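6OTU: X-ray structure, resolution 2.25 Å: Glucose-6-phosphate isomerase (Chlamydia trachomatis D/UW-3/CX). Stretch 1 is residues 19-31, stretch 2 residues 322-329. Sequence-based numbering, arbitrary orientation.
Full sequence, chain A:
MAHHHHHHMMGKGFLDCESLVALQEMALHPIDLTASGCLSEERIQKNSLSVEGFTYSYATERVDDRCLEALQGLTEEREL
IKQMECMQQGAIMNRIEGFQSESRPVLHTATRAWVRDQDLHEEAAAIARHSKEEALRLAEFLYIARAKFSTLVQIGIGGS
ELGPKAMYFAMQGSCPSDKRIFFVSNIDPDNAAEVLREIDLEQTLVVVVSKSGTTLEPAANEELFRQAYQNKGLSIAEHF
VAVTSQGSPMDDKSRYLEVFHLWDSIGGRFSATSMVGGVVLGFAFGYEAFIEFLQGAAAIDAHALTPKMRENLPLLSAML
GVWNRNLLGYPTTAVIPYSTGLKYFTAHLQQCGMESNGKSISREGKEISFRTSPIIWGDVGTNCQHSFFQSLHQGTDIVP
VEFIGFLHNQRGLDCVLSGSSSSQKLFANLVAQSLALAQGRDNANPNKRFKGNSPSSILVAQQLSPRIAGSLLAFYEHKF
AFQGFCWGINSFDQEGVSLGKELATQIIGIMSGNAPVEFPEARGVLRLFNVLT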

# COMPACT_ATOMS: atom_id res chain seq x y z
N SER A 19 16.82 10.00 -30.16
CA SER A 19 15.39 10.05 -29.87
C SER A 19 15.11 10.63 -28.49
O SER A 19 14.06 11.27 -28.29
CB SER A 19 14.76 8.67 -29.96
OG SER A 19 14.61 8.21 -31.29
N LEU A 20 15.99 10.39 -27.52
CA LEU A 20 15.83 11.03 -26.22
C LEU A 20 16.02 12.53 -26.34
O LEU A 20 15.29 13.31 -25.72
CB LEU A 20 16.79 10.44 -25.20
CG LEU A 20 16.36 11.01 -23.85
CD1 LEU A 20 15.29 10.13 -23.19
CD2 LEU A 20 17.54 11.27 -22.93
N VAL A 21 16.97 12.96 -27.17
CA VAL A 21 17.14 14.39 -27.43
C VAL A 21 15.86 14.99 -28.02
O VAL A 21 15.39 16.05 -27.58
CB VAL A 21 18.37 14.61 -28.34
CG1 VAL A 21 18.34 15.97 -29.03
CG2 VAL A 21 19.63 14.41 -27.51
N ALA A 22 15.26 14.33 -29.01
CA ALA A 22 13.99 14.82 -29.54
C ALA A 22 12.92 14.86 -28.46
O ALA A 22 12.11 15.80 -28.41
CB ALA A 22 13.53 13.94 -30.70
N LEU A 23 12.90 13.86 -27.58
CA LEU A 23 11.85 13.79 -26.57
C LEU A 23 11.99 14.90 -25.53
O LEU A 23 10.98 15.35 -24.96
CB LEU A 23 11.86 12.41 -25.92
CG LEU A 23 11.16 11.27 -26.67
CD1 LEU A 23 11.66 9.91 -26.17
CD2 LEU A 23 9.64 11.40 -26.53
N GLN A 24 13.22 15.34 -25.26
CA GLN A 24 13.43 16.41 -24.29
C GLN A 24 12.85 17.72 -24.80
O GLN A 24 12.31 18.49 -24.02
CB GLN A 24 14.92 16.56 -23.97
CG GLN A 24 15.48 15.41 -23.15
CD GLN A 24 16.96 15.56 -22.85
OE1 GLN A 24 17.75 16.00 -23.70
NE2 GLN A 24 17.35 15.18 -21.64
N GLU A 25 12.95 17.96 -26.11
CA GLU A 25 12.28 19.13 -26.71
C GLU A 25 10.77 19.00 -26.63
O GLU A 25 10.08 19.97 -26.31
CB GLU A 25 12.73 19.30 -28.16
CG GLU A 25 14.19 18.98 -28.37
CD GLU A 25 14.74 19.56 -29.65
OE1 GLU A 25 15.98 19.69 -29.74
OE2 GLU A 25 13.94 19.88 -30.55
N MET A 26 10.24 17.81 -26.89
CA MET A 26 8.80 17.61 -26.85
C MET A 26 8.26 17.75 -25.43
O MET A 26 7.18 18.30 -25.23
CB MET A 26 8.44 16.24 -27.43
CG MET A 26 8.85 16.06 -28.86
SD MET A 26 8.47 14.42 -29.51
CE MET A 26 9.71 14.35 -30.81
N ALA A 27 9.02 17.27 -24.44
CA ALA A 27 8.59 17.35 -23.05
C ALA A 27 8.39 18.78 -22.55
O ALA A 27 7.76 18.97 -21.51
CB ALA A 27 9.59 16.63 -22.13
N LEU A 28 8.92 19.78 -23.26
CA LEU A 28 8.72 21.18 -22.88
C LEU A 28 7.25 21.58 -22.93
O LEU A 28 6.79 22.40 -22.12
CB LEU A 28 9.52 22.10 -23.80
CG LEU A 28 11.01 22.22 -23.57
CD1 LEU A 28 11.50 23.37 -24.38
CD2 LEU A 28 11.25 22.44 -22.10
N HIS A 29 6.52 21.07 -23.93
CA HIS A 29 5.13 21.46 -24.18
C HIS A 29 4.32 20.22 -24.50
O HIS A 29 3.93 19.99 -25.66
CB HIS A 29 5.06 22.49 -25.30
CG HIS A 29 6.11 23.55 -25.20
ND1 HIS A 29 7.19 23.60 -26.05
CD2 HIS A 29 6.25 24.58 -24.34
CE1 HIS A 29 7.95 24.63 -25.71
NE2 HIS A 29 7.40 25.24 -24.68
N PRO A 30 4.07 19.37 -23.51
CA PRO A 30 3.22 18.20 -23.73
C PRO A 30 1.79 18.60 -24.08
O PRO A 30 1.32 19.69 -23.75
CB PRO A 30 3.28 17.45 -22.39
CG PRO A 30 3.64 18.52 -21.39
CD PRO A 30 4.55 19.46 -22.11
N ILE A 31 1.10 17.70 -24.79
CA ILE A 31 -0.27 18.01 -25.21
C ILE A 31 -1.11 18.38 -23.99
O ILE A 31 -0.90 17.86 -22.88
CB ILE A 31 -0.87 16.84 -26.02
CG1 ILE A 31 -2.19 17.27 -26.67
CG2 ILE A 31 -1.09 15.58 -25.17
CD1 ILE A 31 -2.86 16.19 -27.53
N VAL A 322 8.46 5.70 -18.98
CA VAL A 322 9.70 6.46 -19.17
C VAL A 322 9.37 7.91 -19.53
O VAL A 322 10.02 8.85 -19.05
CB VAL A 322 10.58 5.79 -20.25
CG1 VAL A 322 11.63 6.74 -20.78
CG2 VAL A 322 11.19 4.49 -19.72
N TRP A 323 8.36 8.10 -20.39
CA TRP A 323 7.87 9.45 -20.70
C TRP A 323 7.45 10.18 -19.43
O TRP A 323 7.91 11.30 -19.17
CB TRP A 323 6.71 9.38 -21.69
CG TRP A 323 5.99 10.67 -21.96
CD1 TRP A 323 4.72 11.00 -21.58
CD2 TRP A 323 6.47 11.79 -22.75
NE1 TRP A 323 4.39 12.25 -22.04
CE2 TRP A 323 5.44 12.76 -22.76
CE3 TRP A 323 7.67 12.07 -23.42
CZ2 TRP A 323 5.57 13.99 -23.41
CZ3 TRP A 323 7.80 13.30 -24.07
CH2 TRP A 323 6.76 14.24 -24.06
N ASN A 324 6.62 9.55 -18.61
CA ASN A 324 6.17 10.20 -17.38
C ASN A 324 7.33 10.41 -16.41
O ASN A 324 7.46 11.48 -15.81
CB ASN A 324 5.06 9.37 -16.74
CG ASN A 324 3.70 9.59 -17.41
OD1 ASN A 324 3.41 10.66 -17.93
ND2 ASN A 324 2.87 8.55 -17.39
N ARG A 325 8.18 9.40 -16.23
CA ARG A 325 9.19 9.46 -15.18
C ARG A 325 10.34 10.40 -15.55
O ARG A 325 10.63 11.35 -14.82
CB ARG A 325 9.71 8.06 -14.86
CG ARG A 325 10.93 8.01 -13.93
CD ARG A 325 10.64 8.55 -12.53
NE ARG A 325 11.51 7.91 -11.55
CZ ARG A 325 12.11 8.51 -10.53
NH1 ARG A 325 11.97 9.81 -10.31
NH2 ARG A 325 12.88 7.80 -9.71
N ASN A 326 11.00 10.13 -16.67
CA ASN A 326 12.19 10.90 -17.06
C ASN A 326 11.87 12.15 -17.86
O ASN A 326 12.58 13.16 -17.73
CB ASN A 326 13.15 10.02 -17.88
CG ASN A 326 13.46 8.68 -17.20
OD1 ASN A 326 12.99 7.61 -17.64
ND2 ASN A 326 14.25 8.73 -16.13
N LEU A 327 10.85 12.14 -18.70
CA LEU A 327 10.67 13.32 -19.54
C LEU A 327 9.78 14.37 -18.90
O LEU A 327 10.10 15.55 -18.98
CB LEU A 327 10.15 12.91 -20.91
CG LEU A 327 11.42 12.35 -21.54
CD1 LEU A 327 11.13 11.31 -22.57
CD2 LEU A 327 12.26 13.49 -22.11
N LEU A 328 8.69 13.96 -18.23
CA LEU A 328 7.81 14.90 -17.55
C LEU A 328 8.17 15.09 -16.09
O LEU A 328 7.71 16.06 -15.47
CB LEU A 328 6.35 14.42 -17.65
CG LEU A 328 5.79 14.38 -19.06
CD1 LEU A 328 4.29 14.21 -18.97
CD2 LEU A 328 6.18 15.64 -19.86
N GLY A 329 8.95 14.17 -15.53
CA GLY A 329 9.50 14.32 -14.20
C GLY A 329 8.65 13.84 -13.04
O GLY A 329 8.91 14.25 -11.91

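The centre of this contact is an alanine set against a leucine. The CA atoms of A27 and L327 lie 5.7 Å apart, the pair at which the CA atoms of the two stretches are matched, and both CA-to-CB bonds point toward the opposing stretch. At this close point the side chain from stretch 1 is a single methyl: A27 CB sits 4.0 Å from L327 CB and 3.4 Å from the backbone oxygen L327 O. The same methyl also lies 4.2 Å from L328 CD2 and 4.2 Å from W323 CH2, so one carbon meets three side chains.

L327 contributes the most buried area of any residue here. In its m,t rotamer it carries CD1 to within 3.6 Å of L23 CB, and the same CD1 lies 4.4 Å from L20 CD1. L20 and L23 are one helical turn apart, and L327 reaches both. L20 takes part through its end, since its CA-to-CB bond points sideways, whereas that of L23 points toward the partner.

W323, like L20, has a sideways CA-to-CB bond; with chi1 near 180° its indole comes to the other stretch. The six-membered part of the ring does the touching. L23 CD2 is 3.6 Å from W323 CZ3, A27 CA is 3.7 Å from W323 CH2, and P30 CB is 4.3 Å from W323 CZ2. M26 meets the ring edge, near its plane, with its carbonyl carbon C 4.1 Å from W323 CH2. The polar atom NE1 is hydrogen-bonded elsewhere in the structure.

The chain of stretch 1 turns as it passes this ring. A type I turn runs from M26 to H29, with H29 N bonded to M26 O at 3.1 Å, while L28 and H29 point away from the contact. P30 then points back toward it, placing CG 4.1 Å from L328 CD2. Both A27 and P30 thus pack on L328, whose end comes nearer although its CA-to-CB bond is sideways.

The helix axes cross at 78° and approach no closer than 10.9 Å, so large side chains span much of the interval. In stretch 2 a wider pi-type turn covers 323-327, with L328 N bonded to W323 O at 2.9 Å.

At the polar edge, Q24 points away, yet its CG is 3.9 Å from L327 CD2: its CG touches the leucine at the margin, without a polar partner across the contact. No hydrogen bond joins the stretches; the side-chain contacts between them are apolar.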